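Local coordinates for protein xylulose kinase (Escherichia coli, PDB 2ITM) that phosphorylates D-xylulose at the expense of ATP to give D-xylulose 5-phosphate, working as a homodimeric sugar kinase of the FGGY family, at residues Arg35-Pro38 with Leu39-Glu42; Ser41-Pro45 with Glu46-Gln50. All coordinates share one frame; numbering follows the deposited sequence.

Contact 1: residues Arg35-Pro38 with Leu39-Glu42; sequences RPHP and LWSE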
loop_
_atom_site.group_PDB
_atom_site.type_symbol
_atom_site.label_atom_id
_atom_site.label_comp_id
_atom_site.label_asym_id
_atom_site.label_seq_id
_atom_site.Cartn_x
_atom_site.Cartn_y
_atom_site.Cartn_z
ATOM N N ARG A 35 -25.205 6.706 -16.178
ATOM C CA ARG A 35 -24.383 5.535 -16.398
ATOM C C ARG A 35 -25.225 4.261 -16.368
ATOM O O ARG A 35 -25.189 3.539 -15.394
ATOM C CB ARG A 35 -23.307 5.428 -15.316
ATOM C CG ARG A 35 -22.426 6.630 -15.107
ATOM C CD ARG A 35 -21.039 6.246 -14.681
ATOM N NE ARG A 35 -20.470 7.080 -13.634
ATOM C CZ ARG A 35 -19.418 6.732 -12.890
ATOM N NH1 ARG A 35 -18.824 5.558 -13.064
ATOM N NH2 ARG A 35 -18.955 7.559 -11.961
ATOM N N PRO A 36 -25.956 4.015 -17.428
ATOM C CA PRO A 36 -26.894 2.896 -17.446
ATOM C C PRO A 36 -26.198 1.545 -17.354
ATOM O O PRO A 36 -26.796 0.572 -16.928
ATOM C CB PRO A 36 -27.548 3.025 -18.810
ATOM C CG PRO A 36 -27.245 4.352 -19.256
ATOM C CD PRO A 36 -25.939 4.722 -18.710
ATOM N N HIS A 37 -24.944 1.493 -17.765
ATOM C CA HIS A 37 -24.183 0.261 -17.728
ATOM C C HIS A 37 -22.748 0.597 -17.414
ATOM O O HIS A 37 -22.300 1.705 -17.663
ATOM C CB HIS A 37 -24.256 -0.448 -19.067
ATOM C CG HIS A 37 -25.647 -0.757 -19.507
ATOM N ND1 HIS A 37 -26.404 -1.747 -18.928
ATOM C CD2 HIS A 37 -26.418 -0.211 -20.472
ATOM C CE1 HIS A 37 -27.584 -1.795 -19.513
ATOM N NE2 HIS A 37 -27.615 -0.876 -20.458
ATOM N N PRO A 38 -22.027 -0.372 -16.874
ATOM C CA PRO A 38 -20.581 -0.243 -16.723
ATOM C C PRO A 38 -19.919 0.222 -18.017
ATOM O O PRO A 38 -20.140 -0.346 -19.075
ATOM C CB PRO A 38 -20.139 -1.664 -16.353
ATOM C CG PRO A 38 -21.387 -2.492 -16.323
ATOM C CD PRO A 38 -22.433 -1.768 -17.068
ATOM N N LEU A 39 -19.130 1.280 -17.908
ATOM C CA LEU A 39 -18.426 1.851 -19.047
ATOM C C LEU A 39 -19.273 2.804 -19.879
ATOM O O LEU A 39 -18.813 3.332 -20.870
ATOM C CB LEU A 39 -17.952 0.757 -20.001
ATOM C CG LEU A 39 -16.833 -0.160 -19.521
ATOM C CD1 LEU A 39 -16.364 -1.038 -20.635
ATOM C CD2 LEU A 39 -15.671 0.616 -18.942
ATOM N N TRP A 40 -20.516 3.010 -19.482
ATOM C CA TRP A 40 -21.379 3.915 -20.211
ATOM C C TRP A 40 -21.391 5.246 -19.498
ATOM O O TRP A 40 -21.496 5.318 -18.276
ATOM C CB TRP A 40 -22.792 3.410 -20.421
ATOM C CG TRP A 40 -22.900 2.270 -21.356
ATOM C CD1 TRP A 40 -22.004 1.275 -21.535
ATOM C CD2 TRP A 40 -23.985 1.991 -22.232
ATOM N NE1 TRP A 40 -22.456 0.390 -22.480
ATOM C CE2 TRP A 40 -23.673 0.812 -22.924
ATOM C CE3 TRP A 40 -25.196 2.625 -22.510
ATOM C CZ2 TRP A 40 -24.525 0.256 -23.857
ATOM C CZ3 TRP A 40 -26.028 2.077 -23.438
ATOM C CH2 TRP A 40 -25.695 0.900 -24.099
ATOM N N SER A 41 -21.274 6.299 -20.289
ATOM C CA SER A 41 -21.327 7.657 -19.799
ATOM C C SER A 41 -22.108 8.497 -20.791
ATOM O O SER A 41 -21.659 8.720 -21.903
ATOM C CB SER A 41 -19.916 8.210 -19.610
ATOM O OG SER A 41 -19.922 9.376 -18.823
ATOM N N GLU A 42 -23.297 8.928 -20.376
ATOM C CA GLU A 42 -24.218 9.541 -21.301
ATOM C C GLU A 42 -24.869 10.784 -20.686
ATOM O O GLU A 42 -25.000 10.905 -19.483
ATOM C CB GLU A 42 -25.317 8.551 -21.692
ATOM C CG GLU A 42 -24.837 7.413 -22.580
ATOM C CD GLU A 42 -25.952 6.460 -22.924
ATOM O OE1 GLU A 42 -26.971 6.477 -22.201
ATOM O OE2 GLU A 42 -25.799 5.738 -23.886
#
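H37 and W40 are the two end residues of a type II beta turn, with P38 and L39 at its corners, which reverses the loop between strands 23-30 and 42-43. The turn is closed by one backbone hydrogen bond, from W40 N to H37 O at 2.9 Å. P38 suits the second position because its ring already fixes phi near the value needed there (-49°), whereas L39 has to accept a positive phi of 83°, a conformation more usual for glycine.

Aromatic contacts join the same two residues. The imidazole of H37 turns its CD2 edge onto the face of the six-membered ring of W40, an edge-to-face pair with centroids 4.6 Å apart and planes at 74°. CD2 stands 3.5 Å above the indole plane, over its centre. Beside it, H37 CB makes a CH-pi contact over the five-membered ring, so one histidine covers both halves of a single indole face. Each side chain has CG anti to its own carbonyl carbon, and the two run side by side in the same direction. W40 also meets R100 in a cation-pi contact and the ring of W134 nearly at right angles.

An apolar contact extends the patch at P36, whose CD rests 3.8 Å from W40 CB. Separately, P36 CG comes near E42 OE1. That carboxylate is buried, and its OE2 is held by salt bridges to R91 and R100. Further back along the loop there is a CH...O contact, R35 CA approaching W40 O at 3.5 Å, with the aliphatic part of R35 lying against the same carbonyl.

Contact 2: residues Ser41-Pro45 with Glu46-Gln50; sequences SEQDP and EQWWQ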
loop_
_atom_site.group_PDB
_atom_site.type_symbol
_atom_site.label_atom_id
_atom_site.label_comp_id
_atom_site.label_asym_id
_atom_site.label_seq_id
_atom_site.Cartn_x
_atom_site.Cartn_y
_atom_site.Cartn_z
ATOM N N SER A 41 -21.274 6.299 -20.289
ATOM C CA SER A 41 -21.327 7.657 -19.799
ATOM C C SER A 41 -22.108 8.497 -20.791
ATOM O O SER A 41 -21.659 8.720 -21.903
ATOM C CB SER A 41 -19.916 8.210 -19.610
ATOM O OG SER A 41 -19.922 9.376 -18.823
ATOM N N GLU A 42 -23.297 8.928 -20.376
ATOM C CA GLU A 42 -24.218 9.541 -21.301
ATOM C C GLU A 42 -24.869 10.784 -20.686
ATOM O O GLU A 42 -25.000 10.905 -19.483
ATOM C CB GLU A 42 -25.317 8.551 -21.692
ATOM C CG GLU A 42 -24.837 7.413 -22.580
ATOM C CD GLU A 42 -25.952 6.460 -22.924
ATOM O OE1 GLU A 42 -26.971 6.477 -22.201
ATOM O OE2 GLU A 42 -25.799 5.738 -23.886
ATOM N N GLN A 43 -25.282 11.694 -21.552
ATOM C CA GLN A 43 -26.136 12.797 -21.163
ATOM C C GLN A 43 -27.223 13.048 -22.193
ATOM O O GLN A 43 -27.066 12.756 -23.366
ATOM C CB GLN A 43 -25.318 14.063 -20.925
ATOM C CG GLN A 43 -24.574 14.079 -19.616
ATOM C CD GLN A 43 -23.558 15.192 -19.517
ATOM O OE1 GLN A 43 -23.187 15.592 -18.433
ATOM N NE2 GLN A 43 -23.097 15.674 -20.648
ATOM N N ASP A 44 -28.332 13.593 -21.727
ATOM C CA ASP A 44 -29.434 13.991 -22.605
ATOM C C ASP A 44 -29.215 15.415 -23.111
ATOM O O ASP A 44 -29.157 16.360 -22.344
ATOM C CB ASP A 44 -30.758 13.848 -21.855
ATOM C CG ASP A 44 -31.897 14.601 -22.503
ATOM O OD1 ASP A 44 -32.909 14.816 -21.817
ATOM O OD2 ASP A 44 -31.892 15.005 -23.673
ATOM N N PRO A 45 -29.083 15.551 -24.420
ATOM C CA PRO A 45 -28.663 16.820 -24.999
ATOM C C PRO A 45 -29.649 17.914 -24.638
ATOM O O PRO A 45 -29.293 19.077 -24.589
ATOM C CB PRO A 45 -28.662 16.537 -26.504
ATOM C CG PRO A 45 -28.475 15.106 -26.623
ATOM C CD PRO A 45 -29.157 14.490 -25.433
ATOM N N GLU A 46 -30.879 17.531 -24.343
ATOM C CA GLU A 46 -31.846 18.482 -23.843
ATOM C C GLU A 46 -31.453 19.103 -22.503
ATOM O O GLU A 46 -31.701 20.269 -22.268
ATOM C CB GLU A 46 -33.244 17.876 -23.785
ATOM C CG GLU A 46 -34.329 18.846 -23.369
ATOM C CD GLU A 46 -34.590 19.924 -24.395
ATOM O OE1 GLU A 46 -34.491 19.643 -25.597
ATOM O OE2 GLU A 46 -34.900 21.050 -23.993
ATOM N N GLN A 47 -30.829 18.320 -21.640
ATOM C CA GLN A 47 -30.293 18.842 -20.403
ATOM C C GLN A 47 -29.198 19.885 -20.608
ATOM O O GLN A 47 -29.062 20.786 -19.799
ATOM C CB GLN A 47 -29.807 17.720 -19.487
ATOM C CG GLN A 47 -29.516 18.172 -18.048
ATOM C CD GLN A 47 -28.603 17.207 -17.250
ATOM O OE1 GLN A 47 -27.999 16.303 -17.827
ATOM N NE2 GLN A 47 -28.513 17.413 -15.940
ATOM N N TRP A 48 -28.425 19.762 -21.684
ATOM C CA TRP A 48 -27.459 20.794 -22.049
ATOM C C TRP A 48 -28.164 22.114 -22.301
ATOM O O TRP A 48 -27.728 23.158 -21.857
ATOM C CB TRP A 48 -26.659 20.405 -23.287
ATOM C CG TRP A 48 -25.836 19.176 -23.150
ATOM C CD1 TRP A 48 -25.361 18.632 -22.008
ATOM C CD2 TRP A 48 -25.374 18.336 -24.224
ATOM N NE1 TRP A 48 -24.622 17.494 -22.274
ATOM C CE2 TRP A 48 -24.620 17.299 -23.648
ATOM C CE3 TRP A 48 -25.521 18.359 -25.611
ATOM C CZ2 TRP A 48 -24.035 16.289 -24.392
ATOM C CZ3 TRP A 48 -24.949 17.372 -26.352
ATOM C CH2 TRP A 48 -24.217 16.352 -25.755
ATOM N N TRP A 49 -29.269 22.055 -23.023
ATOM C CA TRP A 49 -29.937 23.271 -23.401
ATOM C C TRP A 49 -30.586 23.910 -22.194
ATOM O O TRP A 49 -30.386 25.082 -21.938
ATOM C CB TRP A 49 -30.967 23.042 -24.491
ATOM C CG TRP A 49 -31.860 24.216 -24.652
ATOM C CD1 TRP A 49 -33.133 24.336 -24.212
ATOM C CD2 TRP A 49 -31.537 25.458 -25.268
ATOM N NE1 TRP A 49 -33.634 25.567 -24.531
ATOM C CE2 TRP A 49 -32.667 26.278 -25.179
ATOM C CE3 TRP A 49 -30.399 25.966 -25.888
ATOM C CZ2 TRP A 49 -32.693 27.558 -25.684
ATOM C CZ3 TRP A 49 -30.435 27.205 -26.389
ATOM C CH2 TRP A 49 -31.571 27.991 -26.294
ATOM N N GLN A 50 -31.367 23.132 -21.461
ATOM C CA GLN A 50 -32.055 23.659 -20.301
ATOM C C GLN A 50 -31.073 24.279 -19.319
ATOM O O GLN A 50 -31.341 25.318 -18.745
ATOM C CB GLN A 50 -32.917 22.590 -19.622
ATOM C CG GLN A 50 -34.031 22.021 -20.500
ATOM C CD GLN A 50 -34.986 23.076 -21.013
ATOM O OE1 GLN A 50 -35.596 22.907 -22.060
ATOM N NE2 GLN A 50 -35.114 24.162 -20.281
#
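D44 OD2 accepts from E46 N at 2.8 Å, the capping bond of an N-cap at the start of helix 45-62. Asp is a classic N-cap residue: its short carboxylate reaches forward to the backbone N-H of E46, which has no carbonyl of a preceding helical turn to bind. CG lies anti to the backbone N of D44 (chi1 163°), which carries the carboxylate alongside E46, and the N-H meets OD2 from above the carboxylate plane. The negative charge also probably interacts favourably with the helix dipole. E46 bends at chi2 and sends its own carboxylate away, where OE1 forms a salt bridge to R159.

Backbone bonds wind the first turn. D44 O receives a weak bond from Q47 N, and P45 O is approached by W48 N and W49 N, both weakly. Proline suits the first helical turn because its ring nitrogen has no hydrogen to leave without an acceptor, and its phi of -60° is already helical.

Apolar contact comes from P45 against one face of the W48 indole. P45 CA lies over that face, toward the rim, at 3.9 Å from the centroid of the six-membered ring, a CH-pi contact, and P45 CB packs against CE3. Y155 of helix 152-161 and T81 touch both residues. With an alanine here instead of W48, the face that P45 packs on would be gone, which is likely to open a gap beside P45 and leave Y155 without its aromatic neighbour. Q43, by contrast, comes to the edge of the indole, its amide plane turned 76° from the ring, with Q43 CB 3.8 Å from W48 NE1.

Contacts 1 and 2 follow each other along the chain, their centres 14 Å apart, and share S41 and E42: the reversed loop of 35-42 leads through the short strand 42-43, which pairs with strand 93-94, into helix 45-62. On the shared piece, D98 accepts a hydrogen bond from S41 N, so the junction is tied to the neighbouring 91-100 region. Contact 1 is a surface feature away from the annotated sites. Contact 2 lies nearer the substrate: the side chain of Q43 is about 10 Å from bound D-xylulose and about 11 Å from that of D233, the probable proton acceptor, while that of W48 is about 10 Å from that of H78, which binds substrate.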